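Local structure of putative uncharacterized protein (Cricetid herpesvirus 2, 4ZKQ) at residues Pro307-Leu318 with Thr374-Ser385. The protein is a viral chemokine binding protein of a rodent gammaherpesvirus, which probably acts as a decoy receptor that intercepts host chemokines. Numbering follows the deposited sequence.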
loop_
_atom_site.group_PDB
_atom_site.type_symbol
_atom_site.label_atom_id
_atom_site.label_comp_id
_atom_site.label_asym_id
_atom_site.label_seq_id
_atom_site.Cartn_x
_atom_site.Cartn_y
_atom_site.Cartn_z
ATOM N N PRO A 307 14.228 3.209 11.275
ATOM C CA PRO A 307 13.641 4.493 10.905
ATOM C C PRO A 307 12.140 4.588 11.129
ATOM O O PRO A 307 11.438 3.593 11.348
ATOM C CB PRO A 307 13.955 4.607 9.407
ATOM C CG PRO A 307 15.003 3.597 9.144
ATOM C CD PRO A 307 14.749 2.497 10.098
ATOM N N VAL A 308 11.675 5.827 11.065
ATOM C CA VAL A 308 10.263 6.154 11.005
ATOM C C VAL A 308 9.979 6.684 9.608
ATOM O O VAL A 308 10.763 7.474 9.068
ATOM C CB VAL A 308 9.878 7.197 12.084
ATOM C CG1 VAL A 308 8.582 7.948 11.724
ATOM C CG2 VAL A 308 9.759 6.527 13.445
ATOM N N LEU A 309 8.883 6.218 9.015
ATOM C CA LEU A 309 8.440 6.694 7.716
ATOM C C LEU A 309 7.297 7.665 7.928
ATOM O O LEU A 309 6.347 7.357 8.647
ATOM C CB LEU A 309 7.992 5.540 6.820
ATOM C CG LEU A 309 7.516 5.922 5.420
ATOM C CD1 LEU A 309 8.667 6.432 4.563
ATOM C CD2 LEU A 309 6.838 4.745 4.744
ATOM N N ALA A 310 7.405 8.842 7.324
ATOM C CA ALA A 310 6.350 9.840 7.408
ATOM C C ALA A 310 5.761 10.057 6.024
ATOM O O ALA A 310 6.489 10.347 5.077
ATOM C CB ALA A 310 6.887 11.153 7.989
ATOM N N SER A 311 4.446 9.873 5.906
ATOM C CA SER A 311 3.735 10.114 4.658
ATOM C C SER A 311 2.729 11.220 4.903
ATOM O O SER A 311 1.991 11.168 5.880
ATOM C CB SER A 311 3.012 8.856 4.168
ATOM O OG SER A 311 3.858 7.725 4.168
ATOM N N VAL A 312 2.690 12.208 4.018
ATOM C CA VAL A 312 1.717 13.284 4.149
ATOM C C VAL A 312 1.110 13.575 2.795
ATOM O O VAL A 312 1.806 13.596 1.780
ATOM C CB VAL A 312 2.352 14.565 4.742
ATOM C CG1 VAL A 312 3.493 15.067 3.871
ATOM C CG2 VAL A 312 1.295 15.656 4.950
ATOM N N TRP A 313 -0.201 13.777 2.774
ATOM C CA TRP A 313 -0.842 14.209 1.551
ATOM C C TRP A 313 -2.000 15.134 1.855
ATOM O O TRP A 313 -2.493 15.174 2.978
ATOM C CB TRP A 313 -1.309 13.007 0.728
ATOM C CG TRP A 313 -2.369 12.177 1.356
ATOM C CD1 TRP A 313 -2.190 11.093 2.168
ATOM C CD2 TRP A 313 -3.781 12.341 1.213
ATOM N NE1 TRP A 313 -3.405 10.572 2.537
ATOM C CE2 TRP A 313 -4.401 11.323 1.963
ATOM C CE3 TRP A 313 -4.586 13.252 0.518
ATOM C CZ2 TRP A 313 -5.781 11.191 2.046
ATOM C CZ3 TRP A 313 -5.956 13.120 0.600
ATOM C CH2 TRP A 313 -6.541 12.099 1.356
ATOM N N GLY A 314 -2.425 15.890 0.852
ATOM C CA GLY A 314 -3.552 16.780 1.036
ATOM C C GLY A 314 -4.264 17.097 -0.256
ATOM O O GLY A 314 -3.779 16.796 -1.342
ATOM N N THR A 315 -5.438 17.699 -0.113
ATOM C CA THR A 315 -6.238 18.157 -1.236
ATOM C C THR A 315 -7.039 19.361 -0.760
ATOM O O THR A 315 -7.533 19.370 0.368
ATOM C CB THR A 315 -7.188 17.058 -1.771
ATOM O OG1 THR A 315 -7.948 17.573 -2.870
ATOM C CG2 THR A 315 -8.139 16.576 -0.682
ATOM N N SER A 316 -7.149 20.379 -1.604
ATOM C CA SER A 316 -7.872 21.593 -1.243
ATOM C C SER A 316 -9.381 21.397 -1.259
ATOM O O SER A 316 -10.132 22.314 -0.928
ATOM C CB SER A 316 -7.508 22.737 -2.190
ATOM O OG SER A 316 -6.239 23.279 -1.883
ATOM N N GLY A 317 -9.823 20.202 -1.634
ATOM C CA GLY A 317 -11.217 20.010 -1.979
ATOM C C GLY A 317 -11.387 20.694 -3.319
ATOM O O GLY A 317 -10.407 20.864 -4.042
ATOM N N LEU A 318 -12.607 21.100 -3.653
ATOM C CA LEU A 318 -12.848 21.779 -4.922
ATOM C C LEU A 318 -12.462 20.887 -6.099
ATOM O O LEU A 318 -13.323 20.412 -6.839
ATOM C CB LEU A 318 -12.064 23.093 -4.990
ATOM C CG LEU A 318 -12.284 24.120 -3.879
ATOM C CD1 LEU A 318 -11.151 25.134 -3.862
ATOM C CD2 LEU A 318 -13.622 24.817 -4.059
ATOM N N THR A 374 -15.891 29.259 1.258
ATOM C CA THR A 374 -15.793 28.148 0.302
ATOM C C THR A 374 -14.466 27.378 0.350
ATOM O O THR A 374 -13.808 27.188 -0.673
ATOM C CB THR A 374 -16.035 28.643 -1.147
ATOM O OG1 THR A 374 -15.900 27.548 -2.061
ATOM C CG2 THR A 374 -15.055 29.737 -1.527
ATOM N N ASP A 375 -14.095 26.920 1.541
ATOM C CA ASP A 375 -12.861 26.163 1.724
ATOM C C ASP A 375 -13.106 24.841 2.448
ATOM O O ASP A 375 -13.902 24.762 3.390
ATOM C CB ASP A 375 -11.828 26.996 2.489
ATOM C CG ASP A 375 -11.249 28.120 1.646
ATOM O OD1 ASP A 375 -11.158 27.953 0.412
ATOM O OD2 ASP A 375 -10.883 29.170 2.215
ATOM N N GLN A 376 -12.414 23.801 1.997
ATOM C CA GLN A 376 -12.551 22.484 2.593
ATOM C C GLN A 376 -11.269 21.669 2.433
ATOM O O GLN A 376 -11.315 20.485 2.096
ATOM C CB GLN A 376 -13.739 21.739 1.976
ATOM C CG GLN A 376 -13.634 21.484 0.482
ATOM C CD GLN A 376 -14.677 20.497 -0.011
ATOM O OE1 GLN A 376 -14.671 19.325 0.370
ATOM N NE2 GLN A 376 -15.585 20.970 -0.856
ATOM N N GLY A 377 -10.128 22.307 2.681
ATOM C CA GLY A 377 -8.844 21.632 2.603
ATOM C C GLY A 377 -8.722 20.465 3.570
ATOM O O GLY A 377 -9.302 20.486 4.657
ATOM N N PHE A 378 -7.972 19.442 3.166
ATOM C CA PHE A 378 -7.739 18.265 4.001
ATOM C C PHE A 378 -6.295 17.812 3.880
ATOM O O PHE A 378 -5.756 17.750 2.779
ATOM C CB PHE A 378 -8.673 17.125 3.602
ATOM C CG PHE A 378 -8.379 15.815 4.292
ATOM C CD1 PHE A 378 -8.912 15.537 5.540
ATOM C CD2 PHE A 378 -7.590 14.852 3.678
ATOM C CE1 PHE A 378 -8.656 14.326 6.169
ATOM C CE2 PHE A 378 -7.331 13.644 4.302
ATOM C CZ PHE A 378 -7.862 13.379 5.546
ATOM N N VAL A 379 -5.683 17.517 5.022
ATOM C CA VAL A 379 -4.334 16.969 5.071
ATOM C C VAL A 379 -4.325 15.750 5.990
ATOM O O VAL A 379 -4.963 15.750 7.051
ATOM C CB VAL A 379 -3.304 18.017 5.570
ATOM C CG1 VAL A 379 -1.925 17.382 5.777
ATOM C CG2 VAL A 379 -3.211 19.185 4.597
ATOM N N PHE A 380 -3.614 14.710 5.559
ATOM C CA PHE A 380 -3.390 13.515 6.357
ATOM C C PHE A 380 -1.897 13.273 6.532
ATOM O O PHE A 380 -1.155 13.232 5.552
ATOM C CB PHE A 380 -4.031 12.292 5.705
ATOM C CG PHE A 380 -3.901 11.037 6.519
ATOM C CD1 PHE A 380 -4.474 10.953 7.771
ATOM C CD2 PHE A 380 -3.205 9.944 6.034
ATOM C CE1 PHE A 380 -4.362 9.807 8.530
ATOM C CE2 PHE A 380 -3.092 8.794 6.784
ATOM C CZ PHE A 380 -3.672 8.723 8.035
ATOM N N LEU A 381 -1.472 13.126 7.780
ATOM C CA LEU A 381 -0.094 12.787 8.105
ATOM C C LEU A 381 -0.066 11.449 8.807
ATOM O O LEU A 381 -0.744 11.265 9.815
ATOM C CB LEU A 381 0.534 13.858 9.003
ATOM C CG LEU A 381 1.901 13.525 9.606
ATOM C CD1 LEU A 381 2.958 13.433 8.505
ATOM C CD2 LEU A 381 2.288 14.556 10.652
ATOM N N LYS A 382 0.717 10.518 8.276
ATOM C CA LYS A 382 0.949 9.259 8.962
ATOM C C LYS A 382 2.434 9.116 9.247
ATOM O O LYS A 382 3.274 9.416 8.402
ATOM C CB LYS A 382 0.447 8.071 8.142
ATOM C CG LYS A 382 0.661 6.734 8.849
ATOM C CD LYS A 382 -0.085 5.588 8.188
ATOM C CE LYS A 382 0.455 5.289 6.808
ATOM N NZ LYS A 382 -0.123 4.027 6.261
ATOM N N MET A 383 2.734 8.675 10.459
ATOM C CA MET A 383 4.098 8.414 10.886
ATOM C C MET A 383 4.106 7.026 11.507
ATOM O O MET A 383 3.258 6.711 12.341
ATOM C CB MET A 383 4.572 9.479 11.876
ATOM C CG MET A 383 4.585 10.892 11.297
ATOM S SD MET A 383 5.235 12.142 12.425
ATOM C CE MET A 383 6.953 11.645 12.548
ATOM N N GLU A 384 5.040 6.184 11.078
ATOM C CA GLU A 384 5.035 4.786 11.488
ATOM C C GLU A 384 6.434 4.214 11.641
ATOM O O GLU A 384 7.349 4.539 10.881
ATOM C CB GLU A 384 4.256 3.938 10.477
ATOM C CG GLU A 384 4.783 4.044 9.057
ATOM C CD GLU A 384 3.873 3.396 8.030
ATOM O OE1 GLU A 384 3.340 2.307 8.311
ATOM O OE2 GLU A 384 3.700 3.974 6.936
ATOM N N SER A 385 6.570 3.354 12.641
ATOM C CA SER A 385 7.718 2.484 12.789
ATOM C C SER A 385 7.291 1.095 12.360
ATOM O O SER A 385 6.258 0.933 11.720
ATOM C CB SER A 385 8.207 2.475 14.233
ATOM O OG SER A 385 7.187 1.989 15.084
HETATM O O HOH W 1 3.986 6.627 6.712
#
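Strands Val308-Thr315 and Phe378-Glu384 run antiparallel, their axes 4.7 Å apart at closest, and Leu309, Ser311, Trp313 and Thr315 each exchange two backbone hydrogen bonds with Glu384, Lys382, Phe380 and Phe378 respectively. The bond from Lys382 N to Ser311 O is the straightest of the eight, at 173°.

On the face bearing Trp313, the indole leans over the neighbouring strand. Its chi1 of 65°, with CG between the backbone N and the carbonyl carbon, swings the ring system toward strand 378-384, where it meets both phenylalanines. Phe380 CB lies over one face of the five-membered ring, 4.0 Å from its centroid, while Phe380 CD2, at the edge of its own ring, approaches Trp313 NE1. At the far end of the indole, Trp313 CH2 comes within 3.4 Å of Phe378 CE2 and meets that ring at its edge; the planes of the two six-membered rings are inclined at 55°. Farther along this face Leu309 and Glu384 lie side by side, and a water lies within hydrogen-bonding distance of Glu384 OE2 (2.7 Å from the water oxygen), Ser311 OG and Leu309 O, linking the carboxylate to the partner strand. The other face is apolar: Val312 CG2 packs 3.7 Å from Val379 CG1, Leu381 CD1 reaches Val312 CB, and Met383 CG touches Ala310 CB. Gly314 pairs closely with Val379, their CA atoms 4.1 Å apart.

The pair forms the middle of a beta sheet, with strand 324-330 hydrogen-bonded along 308-315 and strand 388-395 flanking 378-384. Strand 350-355 packs through Phe350 and Leu352 against the apolar face, as in a beta sandwich. From the aromatic face, Trp313 NE1 hydrogen-bonds to Thr80 O and Lys382 NZ to Thr80 OG1, and Glu384 OE1 forms a salt bridge with Lys54, joining this sheet to the N-terminal part of the chain.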